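Local coordinates for K Homology domain-containing protein (Aeropyrum pernix, PDB 1TUA) that is of unknown function but, as a protein carrying K homology (KH) domains, probably binds RNA, at residues A27-M30 with R31-T35; T38-T41 with E42-M45; G116-A119 with R120-E124; M174-I177 with K178-R182. All blocks are in the same frame, centred on the assembly; numbering follows the deposited sequence.

Contact 1 (A27-M30 with R31-T35)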
loop_
_atom_site.group_PDB
_atom_site.type_symbol
_atom_site.label_atom_id
_atom_site.label_comp_id
_atom_site.label_asym_id
_atom_site.label_seq_id
_atom_site.Cartn_x
_atom_site.Cartn_y
_atom_site.Cartn_z
ATOM N N ALA A 27 -18.354 1.068 -6.079
ATOM C CA ALA A 27 -19.060 0.340 -7.136
ATOM C C ALA A 27 -18.067 -0.384 -8.040
ATOM O O ALA A 27 -18.294 -1.528 -8.422
ATOM C CB ALA A 27 -19.903 1.288 -7.966
ATOM N N GLU A 28 -16.974 0.293 -8.387
ATOM C CA GLU A 28 -15.953 -0.294 -9.247
ATOM C C GLU A 28 -15.235 -1.434 -8.525
ATOM O O GLU A 28 -14.921 -2.460 -9.137
ATOM C CB GLU A 28 -14.947 0.779 -9.677
ATOM C CG GLU A 28 -13.942 0.332 -10.732
ATOM C CD GLU A 28 -14.602 -0.259 -11.973
ATOM O OE1 GLU A 28 -15.777 0.069 -12.259
ATOM O OE2 GLU A 28 -13.937 -1.048 -12.679
ATOM N N ILE A 29 -14.974 -1.271 -7.227
ATOM C CA ILE A 29 -14.306 -2.341 -6.486
ATOM C C ILE A 29 -15.217 -3.568 -6.480
ATOM O O ILE A 29 -14.768 -4.692 -6.718
ATOM C CB ILE A 29 -14.011 -1.939 -5.027
ATOM C CG1 ILE A 29 -13.077 -0.733 -4.997
ATOM C CG2 ILE A 29 -13.354 -3.111 -4.294
ATOM C CD1 ILE A 29 -12.857 -0.168 -3.605
ATOM N N MET A 30 -16.504 -3.340 -6.222
ATOM C CA MET A 30 -17.487 -4.418 -6.199
ATOM C C MET A 30 -17.553 -5.112 -7.561
ATOM O O MET A 30 -17.542 -6.337 -7.652
ATOM C CB MET A 30 -18.878 -3.864 -5.839
ATOM C CG MET A 30 -19.070 -3.477 -4.365
ATOM S SD MET A 30 -20.728 -2.773 -3.995
ATOM C CE MET A 30 -20.334 -1.143 -3.868
ATOM N N ARG A 31 -17.618 -4.309 -8.617
ATOM C CA ARG A 31 -17.713 -4.810 -9.984
ATOM C C ARG A 31 -16.568 -5.724 -10.399
ATOM O O ARG A 31 -16.787 -6.769 -11.008
ATOM C CB ARG A 31 -17.791 -3.617 -10.939
ATOM C CG ARG A 31 -17.957 -3.967 -12.395
ATOM C CD ARG A 31 -18.298 -2.714 -13.188
ATOM N NE ARG A 31 -19.455 -2.028 -12.612
ATOM C CZ ARG A 31 -19.405 -0.848 -11.994
ATOM N NH1 ARG A 31 -18.249 -0.207 -11.872
ATOM N NH2 ARG A 31 -20.512 -0.311 -11.494
ATOM N N ARG A 32 -15.347 -5.333 -10.062
ATOM C CA ARG A 32 -14.166 -6.107 -10.436
ATOM C C ARG A 32 -13.874 -7.345 -9.592
ATOM O O ARG A 32 -13.173 -8.253 -10.050
ATOM C CB ARG A 32 -12.945 -5.184 -10.446
ATOM C CG ARG A 32 -13.051 -4.120 -11.528
ATOM C CD ARG A 32 -11.874 -3.170 -11.552
ATOM N NE ARG A 32 -10.611 -3.854 -11.804
ATOM C CZ ARG A 32 -9.456 -3.226 -12.015
ATOM N NH1 ARG A 32 -9.412 -1.896 -12.013
ATOM N NH2 ARG A 32 -8.343 -3.928 -12.213
ATOM N N THR A 33 -14.423 -7.391 -8.378
ATOM C CA THR A 33 -14.183 -8.511 -7.464
ATOM C C THR A 33 -15.384 -9.408 -7.156
ATOM O O THR A 33 -15.217 -10.499 -6.617
ATOM C CB THR A 33 -13.625 -8.003 -6.121
ATOM O OG1 THR A 33 -14.555 -7.077 -5.546
ATOM C CG2 THR A 33 -12.274 -7.319 -6.319
ATOM N N GLY A 34 -16.590 -8.957 -7.487
ATOM C CA GLY A 34 -17.766 -9.766 -7.203
ATOM C C GLY A 34 -18.108 -9.724 -5.724
ATOM O O GLY A 34 -18.565 -10.710 -5.136
ATOM N N THR A 35 -17.879 -8.568 -5.114
ATOM C CA THR A 35 -18.169 -8.391 -3.701
ATOM C C THR A 35 -19.261 -7.356 -3.507
ATOM O O THR A 35 -19.669 -6.672 -4.452
ATOM C CB THR A 35 -16.917 -7.912 -2.919
ATOM O OG1 THR A 35 -16.434 -6.686 -3.486
ATOM C CG2 THR A 35 -15.815 -8.972 -2.963
#
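At the C-terminal end of helix 24-33, in the KH domain, Ile29 and Met30 hand their carbonyls to the residues that close the helix. Ile29 O takes two bonds from one residue: Thr33 N at 3.2 Å and Thr33 OG1 at 2.7 Å, arriving from opposite faces of the carbonyl plane. With chi1 at 58°, OG1 sits between the backbone N and the carbonyl carbon of its own residue, folded back over the preceding turn. The same hydroxyl accepts from Thr35 OG1, a short relay from the first strand residue to the helix. Met30 O receives Gly34 N at 2.8 Å; Gly34 takes a positive phi, easiest for glycine, as the chain leaves the helix for strand 35-40. Replacing Thr33 by valine would probably leave Ile29 O with the backbone donor alone and set the Thr35 hydroxyl free to turn.

On the outer side of the helix, Glu28 OE1 and Arg31 NH1 form a salt bridge at an unusually short 2.5 Å, its hydrogen bond weak because the N-H angle is only 128°. The carboxylate comes to the guanidinium edge, while Ala27 O lies over one face. Glu28 OE2 rests 3.2 Å from Arg32 CD. Ile29 turns the other way, onto Ala63 and Val66 of helix 57-72. Backbone N-H groups and the Thr33 hydroxyl thus close the helix end, whereas the charge pairing lies on its outer side.

Contact 2 (T38-T41 with E42-M45)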
loop_
_atom_site.group_PDB
_atom_site.type_symbol
_atom_site.label_atom_id
_atom_site.label_comp_id
_atom_site.label_asym_id
_atom_site.label_seq_id
_atom_site.Cartn_x
_atom_site.Cartn_y
_atom_site.Cartn_z
ATOM N N THR A 38 -20.576 -2.545 2.067
ATOM C CA THR A 38 -21.530 -1.719 2.788
ATOM C C THR A 38 -20.753 -0.744 3.666
ATOM O O THR A 38 -19.745 -1.102 4.286
ATOM C CB THR A 38 -22.469 -2.585 3.643
ATOM O OG1 THR A 38 -21.694 -3.343 4.575
ATOM C CG2 THR A 38 -23.247 -3.546 2.763
ATOM N N VAL A 39 -21.225 0.495 3.700
ATOM C CA VAL A 39 -20.572 1.544 4.460
ATOM C C VAL A 39 -21.370 1.999 5.676
ATOM O O VAL A 39 -22.583 2.190 5.602
ATOM C CB VAL A 39 -20.313 2.769 3.563
ATOM C CG1 VAL A 39 -19.563 3.838 4.342
ATOM C CG2 VAL A 39 -19.537 2.352 2.327
ATOM N N ASP A 40 -20.674 2.158 6.795
ATOM C CA ASP A 40 -21.270 2.629 8.039
ATOM C C ASP A 40 -20.624 3.998 8.253
ATOM O O ASP A 40 -19.580 4.095 8.897
ATOM C CB ASP A 40 -20.895 1.694 9.187
ATOM C CG ASP A 40 -21.523 2.103 10.507
ATOM O OD1 ASP A 40 -21.665 3.321 10.762
ATOM O OD2 ASP A 40 -21.862 1.199 11.300
ATOM N N THR A 41 -21.233 5.049 7.707
ATOM C CA THR A 41 -20.663 6.391 7.819
ATOM C C THR A 41 -20.466 6.871 9.252
ATOM O O THR A 41 -19.441 7.473 9.578
ATOM C CB THR A 41 -21.521 7.435 7.083
ATOM O OG1 THR A 41 -22.781 7.563 7.741
ATOM C CG2 THR A 41 -21.750 7.018 5.645
ATOM N N GLU A 42 -21.445 6.607 10.106
ATOM C CA GLU A 42 -21.361 7.033 11.495
ATOM C C GLU A 42 -20.168 6.432 12.233
ATOM O O GLU A 42 -19.571 7.085 13.090
ATOM C CB GLU A 42 -22.666 6.689 12.211
ATOM C CG GLU A 42 -23.826 7.571 11.767
ATOM C CD GLU A 42 -25.181 7.025 12.181
ATOM O OE1 GLU A 42 -25.353 6.676 13.372
ATOM O OE2 GLU A 42 -26.077 6.951 11.309
ATOM N N ASN A 43 -19.813 5.196 11.890
ATOM C CA ASN A 43 -18.687 4.523 12.526
ATOM C C ASN A 43 -17.461 4.491 11.612
ATOM O O ASN A 43 -16.408 3.987 12.000
ATOM C CB ASN A 43 -19.083 3.097 12.906
ATOM C CG ASN A 43 -20.315 3.051 13.791
ATOM O OD1 ASN A 43 -20.864 1.982 14.063
ATOM N ND2 ASN A 43 -20.754 4.216 14.248
ATOM N N SER A 44 -17.606 5.039 10.406
ATOM C CA SER A 44 -16.528 5.073 9.415
ATOM C C SER A 44 -15.907 3.678 9.304
ATOM O O SER A 44 -14.692 3.491 9.438
ATOM C CB SER A 44 -15.469 6.100 9.817
ATOM O OG SER A 44 -14.658 6.437 8.708
ATOM N N MET A 45 -16.776 2.706 9.063
ATOM C CA MET A 45 -16.397 1.310 8.947
ATOM C C MET A 45 -16.991 0.786 7.644
ATOM O O MET A 45 -18.107 1.145 7.263
ATOM C CB MET A 45 -16.969 0.534 10.137
ATOM C CG MET A 45 -16.676 -0.950 10.162
ATOM S SD MET A 45 -14.974 -1.328 10.601
ATOM C CE MET A 45 -15.037 -1.132 12.404
#
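Asp40 and Met45 form an antiparallel hydrogen-bonded pair, Asp40 N giving to Met45 O at 2.8 Å and Met45 N returning to Asp40 O at 3.1 Å, where strand 35-40 turns back into strand 45-50. The hairpin carries a G1 beta bulge: Ser44 and Met45 both face Asp40, and Ser44, with positive phi, takes the bulge position. Weak bonds from Asn43 N to Asp40 O and from Ser44 N to Thr41 O also span the turn.

The side chains of Asp40 and Met45 share one face of the sheet and meet at their CB atoms, 4.2 Å apart; Met45 then runs off towards Tyr7 and Lys9 of strand 6-9. Val39, on the other face, packs on Leu15 and Ile19 of helix 15-19. Ser44 is fastened separately, its OG bonded to Val10 O.

The Asp40 carboxylate serves the turn. With CG anti to the backbone N (chi1 -178°), it leans over the loop, and OD1 accepts Asn43 N at 2.9 Å, the donor standing well above the carboxylate plane. The Asn43 amide lies close by, turned 30° from that plane. As modelled, two acceptors face each other there, Asp40 OD2 and Asn43 OD1, 3.0 Å apart.

Contact 3 (G116-A119 with R120-E124)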
loop_
_atom_site.group_PDB
_atom_site.type_symbol
_atom_site.label_atom_id
_atom_site.label_comp_id
_atom_site.label_asym_id
_atom_site.label_seq_id
_atom_site.Cartn_x
_atom_site.Cartn_y
_atom_site.Cartn_z
ATOM N N GLY A 116 11.543 18.135 -3.215
ATOM C CA GLY A 116 10.784 17.937 -4.435
ATOM C C GLY A 116 10.302 16.503 -4.569
ATOM O O GLY A 116 10.052 16.027 -5.673
ATOM N N GLY A 117 10.176 15.809 -3.439
ATOM C CA GLY A 117 9.728 14.428 -3.451
ATOM C C GLY A 117 10.688 13.502 -4.168
ATOM O O GLY A 117 10.308 12.423 -4.612
ATOM N N ARG A 118 11.945 13.916 -4.262
ATOM C CA ARG A 118 12.976 13.139 -4.946
ATOM C C ARG A 118 13.323 11.802 -4.295
ATOM O O ARG A 118 13.608 10.829 -4.989
ATOM C CB ARG A 118 14.249 13.966 -5.051
ATOM C CG ARG A 118 15.287 13.402 -5.998
ATOM C CD ARG A 118 15.235 14.144 -7.324
ATOM N NE ARG A 118 15.027 15.579 -7.117
ATOM C CZ ARG A 118 15.761 16.344 -6.308
ATOM N NH1 ARG A 118 16.769 15.819 -5.618
ATOM N NH2 ARG A 118 15.477 17.638 -6.173
ATOM N N ALA A 119 13.329 11.756 -2.967
ATOM C CA ALA A 119 13.668 10.518 -2.265
ATOM C C ALA A 119 12.578 9.470 -2.462
ATOM O O ALA A 119 12.868 8.318 -2.792
ATOM C CB ALA A 119 13.873 10.789 -0.782
ATOM N N ARG A 120 11.328 9.878 -2.265
ATOM C CA ARG A 120 10.201 8.973 -2.429
ATOM C C ARG A 120 10.169 8.421 -3.858
ATOM O O ARG A 120 9.987 7.220 -4.066
ATOM C CB ARG A 120 8.896 9.706 -2.117
ATOM C CG ARG A 120 7.674 8.801 -2.050
ATOM C CD ARG A 120 6.407 9.620 -1.823
ATOM N NE ARG A 120 6.182 10.559 -2.918
ATOM C CZ ARG A 120 5.774 10.207 -4.134
ATOM N NH1 ARG A 120 5.532 8.934 -4.416
ATOM N NH2 ARG A 120 5.632 11.127 -5.079
ATOM N N ARG A 121 10.359 9.294 -4.846
ATOM C CA ARG A 121 10.342 8.857 -6.240
ATOM C C ARG A 121 11.483 7.899 -6.577
ATOM O O ARG A 121 11.295 6.936 -7.334
ATOM C CB ARG A 121 10.384 10.062 -7.185
ATOM C CG ARG A 121 9.141 10.921 -7.116
ATOM C CD ARG A 121 9.144 12.006 -8.190
ATOM N NE ARG A 121 7.910 12.794 -8.164
ATOM C CZ ARG A 121 7.551 13.591 -7.160
ATOM N NH1 ARG A 121 8.337 13.708 -6.097
ATOM N NH2 ARG A 121 6.406 14.264 -7.212
ATOM N N THR A 122 12.666 8.158 -6.024
ATOM C CA THR A 122 13.817 7.294 -6.276
ATOM C C THR A 122 13.542 5.879 -5.781
ATOM O O THR A 122 13.814 4.904 -6.474
ATOM C CB THR A 122 15.083 7.824 -5.580
ATOM O OG1 THR A 122 15.433 9.090 -6.148
ATOM C CG2 THR A 122 16.246 6.846 -5.754
ATOM N N ILE A 123 12.999 5.765 -4.576
ATOM C CA ILE A 123 12.691 4.451 -4.038
ATOM C C ILE A 123 11.619 3.773 -4.903
ATOM O O ILE A 123 11.737 2.590 -5.215
ATOM C CB ILE A 123 12.233 4.551 -2.564
ATOM C CG1 ILE A 123 13.390 5.104 -1.717
ATOM C CG2 ILE A 123 11.811 3.171 -2.045
ATOM C CD1 ILE A 123 13.051 5.358 -0.257
ATOM N N GLU A 124 10.587 4.516 -5.306
ATOM C CA GLU A 124 9.533 3.947 -6.158
ATOM C C GLU A 124 10.092 3.421 -7.486
ATOM O O GLU A 124 9.733 2.328 -7.937
ATOM C CB GLU A 124 8.462 4.988 -6.486
ATOM C CG GLU A 124 7.575 5.409 -5.340
ATOM C CD GLU A 124 6.460 6.342 -5.799
ATOM O OE1 GLU A 124 6.744 7.284 -6.567
ATOM O OE2 GLU A 124 5.299 6.142 -5.394
#
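Gly117 O receives two donors from Arg121: the backbone N at 3.1 Å, nearly straight at 161°, and the guanidinium NH1 at 2.8 Å, a weak bond because its angle is poor. Arg121 gets there by running extended from CG to NE back along the first turn, CG passing within 3.1 Å of Gly117 O. Its NH1 also comes near Gly116 O, but the angle is too poor for a bond. A CB on Gly117 would collide with this NH1.

Gly117 is the N-cap of helix 118-127, and with Gly116 it ends the Gly-X-X-Gly sequence of the KH fold, the loop that in related domains lies against the nucleic acid backbone. The arginines of this first turn are therefore consistent with a site for RNA phosphates, though no RNA is bound here. The NH2 of Arg120 lies over the centre of the Arg121 guanidinium, 3.7 Å above its plane.

Arg118 O is also doubly held, by Thr122 N at 3.0 Å and Thr122 OG1 at 2.8 Å, which reach it from opposite faces. Having OG1 anti to its own carbonyl carbon (chi1 -64°) turns the Thr122 hydroxyl back to that oxygen. Ala119 O takes Ile123 N, while the Ile123 side chain packs against Ala150 and Ile154 of helix 144-158. Further along, Arg120 NH1 forms a salt bridge with Glu124 OE1 at 3.0 Å and also bonds weakly to Ile131 O; Glu124 OE2 accepts Ile131 N, joining the helix to strand 130-133.

Contact 4 (M174-I177 with K178-R182)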
loop_
_atom_site.group_PDB
_atom_site.type_symbol
_atom_site.label_atom_id
_atom_site.label_comp_id
_atom_site.label_asym_id
_atom_site.label_seq_id
_atom_site.Cartn_x
_atom_site.Cartn_y
_atom_site.Cartn_z
ATOM N N MET A 174 17.882 -4.809 -5.028
ATOM C CA MET A 174 17.108 -4.906 -6.263
ATOM C C MET A 174 17.843 -5.578 -7.422
ATOM O O MET A 174 17.225 -6.274 -8.229
ATOM C CB MET A 174 16.610 -3.522 -6.686
ATOM C CG MET A 174 15.443 -3.001 -5.839
ATOM S SD MET A 174 13.972 -4.079 -5.857
ATOM C CE MET A 174 13.733 -4.264 -7.604
ATOM N N ARG A 175 19.154 -5.377 -7.516
ATOM C CA ARG A 175 19.907 -6.013 -8.585
ATOM C C ARG A 175 19.874 -7.529 -8.337
ATOM O O ARG A 175 19.787 -8.329 -9.267
ATOM C CB ARG A 175 21.349 -5.485 -8.615
ATOM C CG ARG A 175 22.127 -5.954 -9.840
ATOM C CD ARG A 175 23.512 -5.340 -9.957
ATOM N NE ARG A 175 24.328 -6.174 -10.832
ATOM C CZ ARG A 175 25.642 -6.049 -10.996
ATOM N NH1 ARG A 175 26.315 -5.106 -10.346
ATOM N NH2 ARG A 175 26.289 -6.895 -11.790
ATOM N N GLU A 176 19.904 -7.914 -7.066
ATOM C CA GLU A 176 19.864 -9.318 -6.669
ATOM C C GLU A 176 18.516 -9.951 -7.038
ATOM O O GLU A 176 18.455 -11.069 -7.557
ATOM C CB GLU A 176 20.086 -9.417 -5.158
ATOM C CG GLU A 176 20.102 -10.822 -4.597
ATOM C CD GLU A 176 19.934 -10.828 -3.081
ATOM O OE1 GLU A 176 20.662 -10.067 -2.397
ATOM O OE2 GLU A 176 19.074 -11.592 -2.575
ATOM N N ILE A 177 17.435 -9.228 -6.760
ATOM C CA ILE A 177 16.084 -9.701 -7.057
ATOM C C ILE A 177 15.879 -9.884 -8.563
ATOM O O ILE A 177 15.395 -10.926 -9.019
ATOM C CB ILE A 177 15.028 -8.700 -6.506
ATOM C CG1 ILE A 177 15.075 -8.703 -4.976
ATOM C CG2 ILE A 177 13.631 -9.061 -7.002
ATOM C CD1 ILE A 177 14.246 -7.615 -4.333
ATOM N N LYS A 178 16.258 -8.871 -9.333
ATOM C CA LYS A 178 16.096 -8.924 -10.775
ATOM C C LYS A 178 17.035 -9.935 -11.419
ATOM O O LYS A 178 16.666 -10.602 -12.382
ATOM C CB LYS A 178 16.318 -7.540 -11.384
ATOM C CG LYS A 178 15.259 -6.525 -11.008
ATOM C CD LYS A 178 15.474 -5.245 -11.785
ATOM C CE LYS A 178 14.380 -4.245 -11.514
ATOM N NZ LYS A 178 14.590 -3.011 -12.322
ATOM N N ARG A 179 18.251 -10.048 -10.897
ATOM C CA ARG A 179 19.194 -11.011 -11.451
ATOM C C ARG A 179 18.608 -12.411 -11.305
ATOM O O ARG A 179 18.591 -13.192 -12.257
ATOM C CB ARG A 179 20.543 -10.928 -10.729
ATOM C CG ARG A 179 21.585 -11.923 -11.244
ATOM C CD ARG A 179 23.004 -11.435 -10.977
ATOM N NE ARG A 179 24.015 -12.359 -11.486
ATOM C CZ ARG A 179 24.297 -13.536 -10.934
ATOM N NH1 ARG A 179 23.642 -13.935 -9.846
ATOM N NH2 ARG A 179 25.231 -14.318 -11.470
ATOM N N ARG A 180 18.109 -12.714 -10.111
ATOM C CA ARG A 180 17.518 -14.016 -9.829
ATOM C C ARG A 180 16.337 -14.282 -10.752
ATOM O O ARG A 180 16.162 -15.394 -11.249
ATOM C CB ARG A 180 17.057 -14.069 -8.376
ATOM C CG ARG A 180 16.751 -15.458 -7.871
ATOM C CD ARG A 180 16.303 -15.416 -6.419
ATOM N NE ARG A 180 17.124 -14.502 -5.626
ATOM C CZ ARG A 180 16.701 -13.325 -5.162
ATOM N NH1 ARG A 180 15.460 -12.916 -5.407
ATOM N NH2 ARG A 180 17.523 -12.548 -4.465
ATOM N N GLU A 181 15.521 -13.261 -10.980
ATOM C CA GLU A 181 14.370 -13.422 -11.854
ATOM C C GLU A 181 14.833 -13.735 -13.273
ATOM O O GLU A 181 14.315 -14.646 -13.915
ATOM C CB GLU A 181 13.501 -12.155 -11.850
ATOM C CG GLU A 181 12.959 -11.796 -10.473
ATOM C CD GLU A 181 12.004 -10.607 -10.493
ATOM O OE1 GLU A 181 12.312 -9.593 -11.159
ATOM O OE2 GLU A 181 10.949 -10.687 -9.827
ATOM N N ARG A 182 15.814 -12.982 -13.758
ATOM C CA ARG A 182 16.329 -13.194 -15.103
ATOM C C ARG A 182 16.902 -14.600 -15.271
ATOM O O ARG A 182 16.665 -15.257 -16.292
ATOM C CB ARG A 182 17.400 -12.150 -15.427
ATOM C CG ARG A 182 18.124 -12.382 -16.744
ATOM C CD ARG A 182 19.053 -11.226 -17.067
ATOM N NE ARG A 182 20.017 -10.958 -16.000
ATOM C CZ ARG A 182 21.092 -11.699 -15.746
ATOM N NH1 ARG A 182 21.358 -12.770 -16.483
ATOM N NH2 ARG A 182 21.912 -11.362 -14.759
HETATM O O HOH W 1 13.912 -12.575 -7.697
#
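Arg180 curls back over the preceding turn to meet Glu176 and Ile177. Its CB lies 3.4 Å from Glu176 O, the carbonyl that also accepts Arg180 N. CG stands anti to the backbone N (chi1 -165°), and a bend at chi3 (-43°) brings the head round: NE is 4.2 Å and CZ 3.7 Å from Glu176 O, which sits over one guanidinium face towards its rim. NH1 passes Ile177 CA at 3.7 Å, weakly donates to a water 2.8 Å away that also lies 2.6 Å from Ile177 O, and makes a long, weak ion pair with Glu145 of helix 144-158. NH2 ends the chain in a salt bridge with Glu176 OE2 at 2.6 Å.

This is an i to i+4 ion pair on the long C-terminal helix 163-188. Both chains leave the helix in one direction, carboxylate and guanidinium planes almost perpendicular at 80°. A leucine at Arg180 would probably leave the Glu176 carboxylate without its mate and the water without this weak donor.

Ile177 and Glu181 are matched likewise, Glu181 CG 3.0 Å from Ile177 O, and the Glu181 carboxylate pairs with Arg146. The methyl CE of Met174 touches Lys178 CE.

In the fold
Contacts 1 and 2 belong to one KH unit and adjoin in sequence: helix 24-33 ends in contact 1, strand 35-40 follows, and contact 2 turns that strand back, the centres lying 18 Å apart. Contact 3 opens a helix of the other KH range, 32 Å from contact 1 between centres and on the opposite side of the chain's centre. Contact 4 lies on the C-terminal helix, whose earlier turns, at Tyr167 and Leu170, cover contact 3; their nearest atoms are about 7 Å apart. Only contact 3 reaches into a Gly-X-X-Gly loop, probably RNA-facing as in related domains; contact 1 lies at the far end of its helix from the corresponding loop.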